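Local atomic coordinates of flavocytochrome C3 fumarate reductase (Shewanella frigidimarina, PDB entry 1QO8), a protein that reduces fumarate to succinate in vitro, essentially in one direction, using one FAD and four covalently bound c-type haems per subunit. Residues I148-P154 and T267-V273; G130-N135 and I252-R257; A116-E120 and Y297-A301. All coordinates share one frame; numbering follows the deposited sequence.

Overall arrangement
All three contacts belong to the flavoprotein-like part of the chain. Interactions 1 and 2 have centres about 14 Å apart and both touch FAD: helix 131-143 runs into strand 147-150, helix 248-262 into strand 267-268, so their segments alternate along the chain. Interaction 3 closes a longer loop, from 116-120 to 297-301, within which the other two lie. Its centre is about 15 Å from that of interaction 1 and about 26 Å from that of interaction 2. It lies at the 120-122 edge of the mixed sheet, which interaction 1 also reaches through strand 271-278. The dinucleotide is thus held by the parallel sheet with helix 131-143 and by strand 271-278.

Interaction 1 of 3, residues I148-P154 and T267-V273; sequences ILVDKAP and TRLNSRV. With FAD (flavin-adenine dinucleotide), chain G.
Backbone bonds join Leu149 and Asp151 to Arg268 in parallel register: Arg268 N donates to Leu149 O at 2.8 Å, nearly straight (172°), and Asp151 N returns a bond to Arg268 O. Past the parallel pairing of Val150 with Arg268, Ser271 N binds Asp151 O and Asn270 N binds Ala153 O. One water donates to both Lys152 O and Asn270 OD1, while Asn270 ND2 bonds to Asp27 O.

Val150 CG2 meets Val273 CG2 at 3.7 Å, crossing at about a right angle. The aliphatic Ile148 CG2 lies over one face of the Arg268 guanidinium, offset toward its rim; Arg268 is salt-bridged to Glu120.

FAD is held from both segments. With CG anti to its own N (chi1 -171°), the Asp151 carboxylate takes ribose O3B on OD2 (2.6 Å) and O2B on OD1 (3.0 Å); OD1 also accepts from Ala153 N, an Asx turn. With an alanine here, both ribose hydroxyls would probably lose these acceptors and Ala153 N its turn partner. Val273 N binds adenine N1A at 3.0 Å, and Val273 O accepts from N6A at 2.8 Å.

Strand 147-150 lies between strand 124-127 and the outermost strand 267-268 of the parallel sheet, strand 271-278 passes into the mixed sheet, and helix 131-143 packs against Leu149.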
loop_
_atom_site.group_PDB
_atom_site.type_symbol
_atom_site.label_atom_id
_atom_site.label_comp_id
_atom_site.label_asym_id
_atom_site.label_seq_id
_atom_site.Cartn_x
_atom_site.Cartn_y
_atom_site.Cartn_z
ATOM N N ILE A 148 7.088 -6.313 -29.829
ATOM C CA ILE A 148 8.218 -5.444 -29.546
ATOM C C ILE A 148 8.647 -5.749 -28.090
ATOM O O ILE A 148 7.723 -5.953 -27.321
ATOM C CB ILE A 148 7.869 -3.963 -29.757
ATOM C CG1 ILE A 148 7.632 -3.736 -31.302
ATOM C CG2 ILE A 148 8.929 -3.015 -29.245
ATOM C CD1 ILE A 148 7.162 -2.312 -31.568
ATOM N N LEU A 149 9.946 -5.801 -27.818
ATOM C CA LEU A 149 10.401 -6.129 -26.455
ATOM C C LEU A 149 11.165 -4.883 -26.068
ATOM O O LEU A 149 12.096 -4.675 -26.886
ATOM C CB LEU A 149 11.343 -7.338 -26.389
ATOM C CG LEU A 149 12.101 -7.600 -25.076
ATOM C CD1 LEU A 149 11.120 -7.627 -23.876
ATOM C CD2 LEU A 149 12.833 -8.956 -25.127
ATOM N N VAL A 150 10.869 -4.169 -25.002
ATOM C CA VAL A 150 11.664 -2.988 -24.681
ATOM C C VAL A 150 12.323 -3.086 -23.298
ATOM O O VAL A 150 11.747 -3.673 -22.371
ATOM C CB VAL A 150 10.852 -1.677 -24.702
ATOM C CG1 VAL A 150 10.208 -1.400 -26.080
ATOM C CG2 VAL A 150 9.683 -1.701 -23.711
ATOM N N ASP A 151 13.524 -2.454 -23.122
ATOM C CA ASP A 151 14.048 -2.484 -21.749
ATOM C C ASP A 151 14.660 -1.132 -21.505
ATOM O O ASP A 151 15.362 -0.693 -22.398
ATOM C CB ASP A 151 15.105 -3.603 -21.545
ATOM C CG ASP A 151 15.449 -3.754 -20.061
ATOM O OD1 ASP A 151 16.109 -2.896 -19.490
ATOM O OD2 ASP A 151 15.015 -4.809 -19.514
ATOM N N LYS A 152 14.519 -0.520 -20.315
ATOM C CA LYS A 152 15.096 0.816 -20.138
ATOM C C LYS A 152 16.596 0.796 -19.885
ATOM O O LYS A 152 17.165 1.903 -19.784
ATOM C CB LYS A 152 14.391 1.535 -18.974
ATOM C CG LYS A 152 14.728 0.789 -17.612
ATOM C CD LYS A 152 14.033 1.518 -16.453
ATOM C CE LYS A 152 14.067 0.603 -15.119
ATOM N NZ LYS A 152 13.785 1.640 -14.029
ATOM N N ALA A 153 17.132 -0.384 -19.586
ATOM C CA ALA A 153 18.541 -0.425 -19.157
ATOM C C ALA A 153 19.471 -0.557 -20.391
ATOM O O ALA A 153 19.006 -0.932 -21.480
ATOM C CB ALA A 153 18.729 -1.679 -18.279
ATOM N N PRO A 154 20.754 -0.414 -20.154
ATOM C CA PRO A 154 21.822 -0.518 -21.126
ATOM C C PRO A 154 21.944 -1.890 -21.809
ATOM O O PRO A 154 22.428 -2.147 -22.886
ATOM C CB PRO A 154 23.082 -0.241 -20.321
ATOM C CG PRO A 154 22.679 0.323 -19.010
ATOM C CD PRO A 154 21.189 0.338 -18.909
ATOM N N THR A 267 15.661 -7.044 -28.531
ATOM C CA THR A 267 15.277 -6.080 -27.512
ATOM C C THR A 267 15.557 -4.633 -27.903
ATOM O O THR A 267 16.683 -4.301 -28.317
ATOM C CB THR A 267 15.932 -6.490 -26.195
ATOM O OG1 THR A 267 15.861 -5.435 -25.175
ATOM C CG2 THR A 267 17.337 -6.757 -26.611
ATOM N N ARG A 268 14.631 -3.705 -27.680
ATOM C CA ARG A 268 14.999 -2.290 -27.801
ATOM C C ARG A 268 15.520 -1.817 -26.457
ATOM O O ARG A 268 14.707 -1.639 -25.564
ATOM C CB ARG A 268 13.771 -1.494 -28.202
ATOM C CG ARG A 268 13.674 -0.310 -29.081
ATOM C CD ARG A 268 12.209 0.030 -29.540
ATOM N NE ARG A 268 11.820 -0.729 -30.729
ATOM C CZ ARG A 268 10.866 -0.244 -31.586
ATOM N NH1 ARG A 268 10.262 0.910 -31.282
ATOM N NH2 ARG A 268 10.517 -0.872 -32.696
ATOM N N LEU A 269 16.760 -1.434 -26.341
ATOM C CA LEU A 269 17.462 -1.035 -25.156
ATOM C C LEU A 269 17.310 0.456 -24.980
ATOM O O LEU A 269 16.865 1.210 -25.856
ATOM C CB LEU A 269 18.916 -1.512 -25.336
ATOM C CG LEU A 269 19.102 -3.069 -25.350
ATOM C CD1 LEU A 269 20.495 -3.458 -25.799
ATOM C CD2 LEU A 269 18.727 -3.617 -24.002
ATOM N N ASN A 270 17.702 0.921 -23.802
ATOM C CA ASN A 270 17.650 2.326 -23.356
ATOM C C ASN A 270 16.299 2.942 -23.793
ATOM O O ASN A 270 16.237 4.112 -24.170
ATOM C CB ASN A 270 18.834 3.082 -23.879
ATOM C CG ASN A 270 20.138 2.325 -23.778
ATOM O OD1 ASN A 270 20.670 2.071 -22.661
ATOM N ND2 ASN A 270 20.766 1.985 -24.939
ATOM N N SER A 271 15.215 2.211 -23.576
ATOM C CA SER A 271 13.840 2.578 -23.879
ATOM C C SER A 271 12.964 2.332 -22.636
ATOM O O SER A 271 12.543 1.203 -22.359
ATOM C CB SER A 271 13.360 1.612 -25.000
ATOM O OG SER A 271 14.271 1.886 -26.071
ATOM N N ARG A 272 12.737 3.396 -21.892
ATOM C CA ARG A 272 11.896 3.364 -20.719
ATOM C C ARG A 272 10.423 3.703 -21.001
ATOM O O ARG A 272 10.048 4.811 -21.489
ATOM C CB ARG A 272 12.449 4.358 -19.681
ATOM C CG ARG A 272 11.597 4.304 -18.414
ATOM C CD ARG A 272 12.305 5.224 -17.416
ATOM N NE ARG A 272 11.812 4.909 -16.097
ATOM C CZ ARG A 272 11.983 5.717 -15.046
ATOM N NH1 ARG A 272 12.657 6.848 -15.156
ATOM N NH2 ARG A 272 11.463 5.334 -13.878
ATOM N N VAL A 273 9.607 2.718 -20.630
ATOM C CA VAL A 273 8.172 2.913 -20.730
ATOM C C VAL A 273 7.766 3.797 -19.523
ATOM O O VAL A 273 8.228 3.514 -18.404
ATOM C CB VAL A 273 7.392 1.599 -20.704
ATOM C CG1 VAL A 273 5.891 1.938 -20.529
ATOM C CG2 VAL A 273 7.606 0.777 -21.972
HETATM P PA FAD G . 13.749 -8.553 -13.664
HETATM O O1A FAD G . 14.671 -9.688 -13.986
HETATM O O2A FAD G . 14.123 -7.574 -12.805
HETATM O O5B FAD G . 13.797 -7.730 -15.002
HETATM C C5B FAD G . 12.892 -6.584 -15.280
HETATM C C4B FAD G . 13.407 -5.869 -16.628
HETATM O O4B FAD G . 12.423 -4.736 -16.810
HETATM C C3B FAD G . 14.761 -5.123 -16.393
HETATM O O3B FAD G . 15.845 -5.461 -17.134
HETATM C C2B FAD G . 14.366 -3.614 -16.190
HETATM O O2B FAD G . 15.356 -2.656 -16.637
HETATM C C1B FAD G . 13.232 -3.539 -17.143
HETATM N N9A FAD G . 12.300 -2.444 -16.848
HETATM C C8A FAD G . 11.898 -1.966 -15.625
HETATM N N7A FAD G . 11.151 -0.902 -15.730
HETATM C C5A FAD G . 11.039 -0.650 -17.094
HETATM C C6A FAD G . 10.422 0.429 -17.861
HETATM N N6A FAD G . 9.753 1.414 -17.329
HETATM N N1A FAD G . 10.528 0.289 -19.206
HETATM C C2A FAD G . 11.291 -0.682 -19.814
HETATM N N3A FAD G . 11.910 -1.702 -19.178
HETATM C C4A FAD G . 11.760 -1.598 -17.830
HETATM N N1 FAD G . 14.763 -15.981 -7.041
HETATM C C2 FAD G . 14.719 -17.274 -7.217
HETATM O O2 FAD G . 13.759 -17.962 -7.338
HETATM N N3 FAD G . 15.898 -18.076 -7.294
HETATM C C4 FAD G . 17.099 -17.383 -7.183
HETATM O O4 FAD G . 18.129 -17.995 -7.190
HETATM C C4X FAD G . 17.114 -15.945 -6.924
HETATM N N5 FAD G . 18.280 -15.303 -6.753
HETATM C C5X FAD G . 18.316 -13.959 -6.593
HETATM C C6 FAD G . 19.568 -13.349 -6.437
HETATM C C7 FAD G . 19.639 -11.986 -6.280
HETATM C C7M FAD G . 20.935 -11.260 -6.111
HETATM C C8 FAD G . 18.416 -11.225 -6.324
HETATM C C8M FAD G . 18.487 -9.731 -6.227
HETATM C C9 FAD G . 17.192 -11.816 -6.507
HETATM C C9A FAD G . 17.095 -13.180 -6.648
HETATM N N10 FAD G . 15.896 -13.902 -6.807
HETATM C C10 FAD G . 15.869 -15.237 -6.941
HETATM C "C1'" FAD G . 14.654 -13.186 -7.239
HETATM C "C2'" FAD G . 14.429 -13.397 -8.774
HETATM O "O2'" FAD G . 15.801 -13.280 -9.281
HETATM C "C3'" FAD G . 13.732 -12.105 -9.267
HETATM O "O3'" FAD G . 12.478 -11.919 -8.597
HETATM C "C4'" FAD G . 13.176 -12.419 -10.696
HETATM O "O4'" FAD G . 14.382 -12.587 -11.503
HETATM C "C5'" FAD G . 12.469 -11.102 -11.179
HETATM O "O5'" FAD G . 12.316 -11.335 -12.716
HETATM P P FAD G . 11.535 -10.360 -13.618
HETATM O O1P FAD G . 11.600 -10.988 -14.992
HETATM O O2P FAD G . 10.320 -10.194 -12.955
HETATM O O3P FAD G . 12.243 -9.107 -13.446
HETATM O O HOH W 1 19.832 2.822 -20.164
HETATM O O HOH W 2 23.187 -0.005 -24.503
#

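Interaction 2 of 3, residues G130-N135 and I252-R257; sequences GSAGFN and IIDTLR. With FAD (flavin-adenine dinucleotide), chain G.
Gly130 and Ser131 meet the tip of Ile253, whose CD1 lies 3.8 Å from Gly130 C and equally near Ser131 N. Gly130 occupies the N-cap position of helix 131-143, and its CA comes within 3.4 Å of FAD O5B; a CB built there would clash with FAD O1A, which explains why a residue without a side chain fits. Together with Gly128 and Gly133 it matches the GxGxxG pattern of Rossmann-type dinucleotide-binding folds.

Ser131 places OG 3.9 Å from Leu256 CD1, while the hydroxyl finds its polar partner in Thr548 OG1 on helix 543-563. Ala132 faces away from helix 248-262 and gives its backbone N to FAD O1P at 2.8 Å (158°), the amide at the helix start meeting a phosphate oxygen.

Phe134 has the largest share of the first segment's contact, with Leu256 as its counterpart. Its CB packs on Leu256 CB at 3.7 Å, and one ring face looks onto the backbone of the second helix, with Arg257 N over the ring centre and Leu256 C nearer the rim. At the far end of the ring, CZ touches Arg257 CG at 3.7 Å. Asn135 turns its amide back along its own helix (chi1 -81°), where ND2 donates to Ser131 O at 2.7 Å; the same oxygen accepts Asn135 N from the opposite face of its plane. Both Leu256 methyls press on that amide, CD1 against ND2 and CD2 against OD1, and OD1 accepts from Trp217 NE1.

The axes of the short helix segments approach to 10.0 Å at 25°, nearly parallel, and the helices meet through van der Waals packing. The polar ends of Ser131 and Asn135 are satisfied by Thr548, Ser131 O and Trp217, and the helix N-terminus, facing the pyrophosphate, would be expected to stabilise its negative charge.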
loop_
_atom_site.group_PDB
_atom_site.type_symbol
_atom_site.label_atom_id
_atom_site.label_comp_id
_atom_site.label_asym_id
_atom_site.label_seq_id
_atom_site.Cartn_x
_atom_site.Cartn_y
_atom_site.Cartn_z
ATOM N N GLY A 130 13.748 -9.022 -18.492
ATOM C CA GLY A 130 14.477 -9.934 -17.555
ATOM C C GLY A 130 13.886 -11.292 -17.886
ATOM O O GLY A 130 13.414 -11.382 -19.045
ATOM N N SER A 131 13.761 -12.249 -16.980
ATOM C CA SER A 131 13.319 -13.577 -17.379
ATOM C C SER A 131 11.863 -13.544 -17.780
ATOM O O SER A 131 11.428 -14.256 -18.687
ATOM C CB SER A 131 13.579 -14.557 -16.201
ATOM O OG SER A 131 13.038 -15.852 -16.514
ATOM N N ALA A 132 11.021 -12.857 -16.958
ATOM C CA ALA A 132 9.585 -12.850 -17.261
ATOM C C ALA A 132 9.306 -12.192 -18.627
ATOM O O ALA A 132 8.559 -12.800 -19.404
ATOM C CB ALA A 132 8.729 -12.172 -16.182
ATOM N N GLY A 133 9.958 -11.115 -18.997
ATOM C CA GLY A 133 9.684 -10.482 -20.310
ATOM C C GLY A 133 10.251 -11.262 -21.489
ATOM O O GLY A 133 9.621 -11.379 -22.556
ATOM N N PHE A 134 11.473 -11.869 -21.307
ATOM C CA PHE A 134 11.914 -12.697 -22.434
ATOM C C PHE A 134 10.948 -13.864 -22.625
ATOM O O PHE A 134 10.585 -14.283 -23.766
ATOM C CB PHE A 134 13.369 -13.103 -22.322
ATOM C CG PHE A 134 14.475 -12.201 -22.734
ATOM C CD1 PHE A 134 14.703 -11.970 -24.091
ATOM C CD2 PHE A 134 15.372 -11.676 -21.801
ATOM C CE1 PHE A 134 15.751 -11.209 -24.495
ATOM C CE2 PHE A 134 16.469 -10.929 -22.226
ATOM C CZ PHE A 134 16.646 -10.710 -23.577
ATOM N N ASN A 135 10.528 -14.517 -21.544
ATOM C CA ASN A 135 9.638 -15.652 -21.712
ATOM C C ASN A 135 8.323 -15.206 -22.358
ATOM O O ASN A 135 7.663 -15.957 -23.085
ATOM C CB ASN A 135 9.331 -16.379 -20.385
ATOM C CG ASN A 135 10.454 -17.344 -19.989
ATOM O OD1 ASN A 135 10.563 -18.468 -20.481
ATOM N ND2 ASN A 135 11.292 -16.974 -19.025
ATOM N N ILE A 252 20.311 -18.675 -17.407
ATOM C CA ILE A 252 18.948 -18.476 -17.922
ATOM C C ILE A 252 18.806 -17.278 -18.868
ATOM O O ILE A 252 18.160 -17.444 -19.908
ATOM C CB ILE A 252 17.887 -18.484 -16.820
ATOM C CG1 ILE A 252 17.783 -19.858 -16.169
ATOM C CG2 ILE A 252 16.509 -18.134 -17.393
ATOM C CD1 ILE A 252 16.940 -19.952 -14.894
ATOM N N ILE A 253 19.313 -16.131 -18.579
ATOM C CA ILE A 253 19.234 -14.893 -19.340
ATOM C C ILE A 253 20.171 -15.041 -20.548
ATOM O O ILE A 253 19.793 -14.543 -21.596
ATOM C CB ILE A 253 19.757 -13.697 -18.515
ATOM C CG1 ILE A 253 18.687 -13.280 -17.504
ATOM C CG2 ILE A 253 20.253 -12.467 -19.299
ATOM C CD1 ILE A 253 17.289 -13.044 -18.030
ATOM N N ASP A 254 21.328 -15.700 -20.410
ATOM C CA ASP A 254 22.134 -15.985 -21.627
ATOM C C ASP A 254 21.284 -16.820 -22.579
ATOM O O ASP A 254 21.196 -16.535 -23.796
ATOM C CB ASP A 254 23.493 -16.622 -21.370
ATOM C CG ASP A 254 24.492 -15.651 -20.752
ATOM O OD1 ASP A 254 24.317 -14.419 -20.549
ATOM O OD2 ASP A 254 25.636 -16.033 -20.378
ATOM N N THR A 255 20.556 -17.822 -22.090
ATOM C CA THR A 255 19.802 -18.713 -22.940
ATOM C C THR A 255 18.610 -17.996 -23.601
ATOM O O THR A 255 18.316 -18.218 -24.756
ATOM C CB THR A 255 19.244 -19.902 -22.150
ATOM O OG1 THR A 255 20.371 -20.532 -21.571
ATOM C CG2 THR A 255 18.537 -20.876 -23.052
ATOM N N LEU A 256 17.902 -17.147 -22.848
ATOM C CA LEU A 256 16.759 -16.417 -23.342
ATOM C C LEU A 256 17.230 -15.302 -24.290
ATOM O O LEU A 256 16.552 -15.149 -25.285
ATOM C CB LEU A 256 15.910 -15.852 -22.178
ATOM C CG LEU A 256 15.288 -16.887 -21.265
ATOM C CD1 LEU A 256 14.966 -16.262 -19.881
ATOM C CD2 LEU A 256 14.042 -17.587 -21.868
ATOM N N ARG A 257 18.346 -14.609 -24.064
ATOM C CA ARG A 257 18.852 -13.657 -25.000
ATOM C C ARG A 257 19.132 -14.299 -26.384
ATOM O O ARG A 257 18.816 -13.688 -27.425
ATOM C CB ARG A 257 20.174 -12.984 -24.612
ATOM C CG ARG A 257 20.090 -12.084 -23.398
ATOM C CD ARG A 257 21.486 -11.699 -22.921
ATOM N NE ARG A 257 21.408 -10.566 -22.003
ATOM C CZ ARG A 257 22.509 -10.147 -21.411
ATOM N NH1 ARG A 257 23.665 -10.814 -21.584
ATOM N NH2 ARG A 257 22.510 -9.129 -20.584
HETATM P PA FAD G . 13.749 -8.553 -13.664
HETATM O O1A FAD G . 14.671 -9.688 -13.986
HETATM O O2A FAD G . 14.123 -7.574 -12.805
HETATM O O5B FAD G . 13.797 -7.730 -15.002
HETATM C C5B FAD G . 12.892 -6.584 -15.280
HETATM C C4B FAD G . 13.407 -5.869 -16.628
HETATM O O4B FAD G . 12.423 -4.736 -16.810
HETATM C C3B FAD G . 14.761 -5.123 -16.393
HETATM O O3B FAD G . 15.845 -5.461 -17.134
HETATM C C2B FAD G . 14.366 -3.614 -16.190
HETATM O O2B FAD G . 15.356 -2.656 -16.637
HETATM C C1B FAD G . 13.232 -3.539 -17.143
HETATM N N9A FAD G . 12.300 -2.444 -16.848
HETATM C C8A FAD G . 11.898 -1.966 -15.625
HETATM N N7A FAD G . 11.151 -0.902 -15.730
HETATM C C5A FAD G . 11.039 -0.650 -17.094
HETATM C C6A FAD G . 10.422 0.429 -17.861
HETATM N N6A FAD G . 9.753 1.414 -17.329
HETATM N N1A FAD G . 10.528 0.289 -19.206
HETATM C C2A FAD G . 11.291 -0.682 -19.814
HETATM N N3A FAD G . 11.910 -1.702 -19.178
HETATM C C4A FAD G . 11.760 -1.598 -17.830
HETATM N N1 FAD G . 14.763 -15.981 -7.041
HETATM C C2 FAD G . 14.719 -17.274 -7.217
HETATM O O2 FAD G . 13.759 -17.962 -7.338
HETATM N N3 FAD G . 15.898 -18.076 -7.294
HETATM C C4 FAD G . 17.099 -17.383 -7.183
HETATM O O4 FAD G . 18.129 -17.995 -7.190
HETATM C C4X FAD G . 17.114 -15.945 -6.924
HETATM N N5 FAD G . 18.280 -15.303 -6.753
HETATM C C5X FAD G . 18.316 -13.959 -6.593
HETATM C C6 FAD G . 19.568 -13.349 -6.437
HETATM C C7 FAD G . 19.639 -11.986 -6.280
HETATM C C7M FAD G . 20.935 -11.260 -6.111
HETATM C C8 FAD G . 18.416 -11.225 -6.324
HETATM C C8M FAD G . 18.487 -9.731 -6.227
HETATM C C9 FAD G . 17.192 -11.816 -6.507
HETATM C C9A FAD G . 17.095 -13.180 -6.648
HETATM N N10 FAD G . 15.896 -13.902 -6.807
HETATM C C10 FAD G . 15.869 -15.237 -6.941
HETATM C "C1'" FAD G . 14.654 -13.186 -7.239
HETATM C "C2'" FAD G . 14.429 -13.397 -8.774
HETATM O "O2'" FAD G . 15.801 -13.280 -9.281
HETATM C "C3'" FAD G . 13.732 -12.105 -9.267
HETATM O "O3'" FAD G . 12.478 -11.919 -8.597
HETATM C "C4'" FAD G . 13.176 -12.419 -10.696
HETATM O "O4'" FAD G . 14.382 -12.587 -11.503
HETATM C "C5'" FAD G . 12.469 -11.102 -11.179
HETATM O "O5'" FAD G . 12.316 -11.335 -12.716
HETATM P P FAD G . 11.535 -10.360 -13.618
HETATM O O1P FAD G . 11.600 -10.988 -14.992
HETATM O O2P FAD G . 10.320 -10.194 -12.955
HETATM O O3P FAD G . 12.243 -9.107 -13.446
#

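Interaction 3 of 3, residues A116-E120 and Y297-A301; sequences AGPSE and YMIGA
Ser119 and Glu120 bond to strand 295-301 through the backbone. Ser119 N donates to Met298 O at 2.9 Å, and Gly300 N donates to Glu120 O at 3.1 Å. Beside these bonds Pro118 lies against the strand: its CA approaches Met298 O in a CA-H...O contact, and its CB rests 3.6 Å from Gly300 N. A side chain on Gly300 would point at the proline, and a CB built there would stand only 3.2 Å from Pro118 CG, so the lack of one permits this close approach.

The side chains come next. Met298 has CG anti to its backbone N (chi1 165°) and stays extended to its tip, which lays it alongside Pro118, pointing the same way, with CE 3.9 Å from Pro118 CD. Glu120 CG runs beside Ile299 CG1 at 4.1 Å, and Glu120 OE2 stands obliquely to the Tyr297 ring, 3.5 Å from CE2, the carboxylate and ring planes 27° apart.

Further out, Gly117 leaves helix 107-115 with a positive phi, turning the chain toward Pro118; the touching parts then run 83° apart end to end. On its other side strand 295-301 pairs with strand 284-291, and Ile148 of strand 147-150 packs on both Glu120 and Ile299.

Arg268 gathers the polar ends: NH1 forms a salt bridge with Glu120 OE2 and a probable hydrogen bond with Tyr297 OH. The contact therefore combines two backbone bonds and an apolar Pro118-Met298 pairing with a carboxylate whose charge is met by an arginine, and that arginine is likely to favour the ionised form of Glu120 and to fix the rotation of its carboxylate.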
loop_
_atom_site.group_PDB
_atom_site.type_symbol
_atom_site.label_atom_id
_atom_site.label_comp_id
_atom_site.label_asym_id
_atom_site.label_seq_id
_atom_site.Cartn_x
_atom_site.Cartn_y
_atom_site.Cartn_z
ATOM N N ALA A 116 -0.429 13.173 -30.445
ATOM C CA ALA A 116 0.059 12.646 -31.693
ATOM C C ALA A 116 -0.273 11.208 -32.048
ATOM O O ALA A 116 0.010 10.961 -33.226
ATOM C CB ALA A 116 1.579 12.845 -31.803
ATOM N N GLY A 117 -0.789 10.326 -31.208
ATOM C CA GLY A 117 -1.111 8.958 -31.578
ATOM C C GLY A 117 0.126 8.109 -31.863
ATOM O O GLY A 117 1.213 8.661 -31.912
ATOM N N PRO A 118 -0.022 6.814 -32.095
ATOM C CA PRO A 118 1.077 5.893 -32.292
ATOM C C PRO A 118 2.007 6.214 -33.441
ATOM O O PRO A 118 1.636 6.450 -34.599
ATOM C CB PRO A 118 0.438 4.532 -32.546
ATOM C CG PRO A 118 -1.038 4.734 -32.524
ATOM C CD PRO A 118 -1.349 6.145 -32.088
ATOM N N SER A 119 3.302 6.192 -33.211
ATOM C CA SER A 119 4.386 6.306 -34.145
ATOM C C SER A 119 4.705 5.007 -34.890
ATOM O O SER A 119 5.357 4.975 -35.935
ATOM C CB SER A 119 5.696 6.648 -33.425
ATOM O OG SER A 119 5.823 8.042 -33.314
ATOM N N GLU A 120 4.246 3.906 -34.346
ATOM C CA GLU A 120 4.455 2.573 -34.883
ATOM C C GLU A 120 3.472 1.661 -34.158
ATOM O O GLU A 120 2.963 2.145 -33.148
ATOM C CB GLU A 120 5.879 2.067 -34.710
ATOM C CG GLU A 120 6.367 1.788 -33.310
ATOM C CD GLU A 120 7.854 1.432 -33.267
ATOM O OE1 GLU A 120 8.051 0.270 -33.699
ATOM O OE2 GLU A 120 8.742 2.260 -32.913
ATOM N N TYR A 297 7.834 8.795 -27.535
ATOM C CA TYR A 297 7.016 8.378 -28.671
ATOM C C TYR A 297 6.025 7.320 -28.211
ATOM O O TYR A 297 6.278 6.718 -27.142
ATOM C CB TYR A 297 7.818 7.812 -29.810
ATOM C CG TYR A 297 8.527 6.504 -29.622
ATOM C CD1 TYR A 297 9.737 6.497 -28.924
ATOM C CD2 TYR A 297 8.018 5.327 -30.112
ATOM C CE1 TYR A 297 10.413 5.292 -28.728
ATOM C CE2 TYR A 297 8.689 4.133 -29.917
ATOM C CZ TYR A 297 9.895 4.136 -29.218
ATOM O OH TYR A 297 10.578 2.972 -29.052
ATOM N N MET A 298 5.018 7.024 -28.992
ATOM C CA MET A 298 3.975 6.126 -28.537
ATOM C C MET A 298 4.062 4.936 -29.490
ATOM O O MET A 298 4.206 5.142 -30.683
ATOM C CB MET A 298 2.538 6.643 -28.529
ATOM C CG MET A 298 1.387 5.650 -28.403
ATOM S SD MET A 298 -0.244 6.475 -28.203
ATOM C CE MET A 298 -1.324 5.065 -28.351
ATOM N N ILE A 299 3.946 3.759 -28.877
ATOM C CA ILE A 299 3.767 2.526 -29.589
ATOM C C ILE A 299 2.303 2.109 -29.351
ATOM O O ILE A 299 1.964 2.052 -28.192
ATOM C CB ILE A 299 4.687 1.400 -29.057
ATOM C CG1 ILE A 299 6.165 1.749 -29.220
ATOM C CG2 ILE A 299 4.384 0.054 -29.667
ATOM C CD1 ILE A 299 7.108 0.809 -28.457
ATOM N N GLY A 300 1.526 1.824 -30.389
ATOM C CA GLY A 300 0.147 1.352 -30.117
ATOM C C GLY A 300 0.242 -0.164 -30.192
ATOM O O GLY A 300 1.088 -0.737 -30.914
ATOM N N ALA A 301 -0.609 -0.829 -29.444
ATOM C CA ALA A 301 -0.441 -2.275 -29.311
ATOM C C ALA A 301 -1.800 -2.782 -28.826
ATOM O O ALA A 301 -2.394 -2.049 -28.032
ATOM C CB ALA A 301 0.637 -2.537 -28.235
#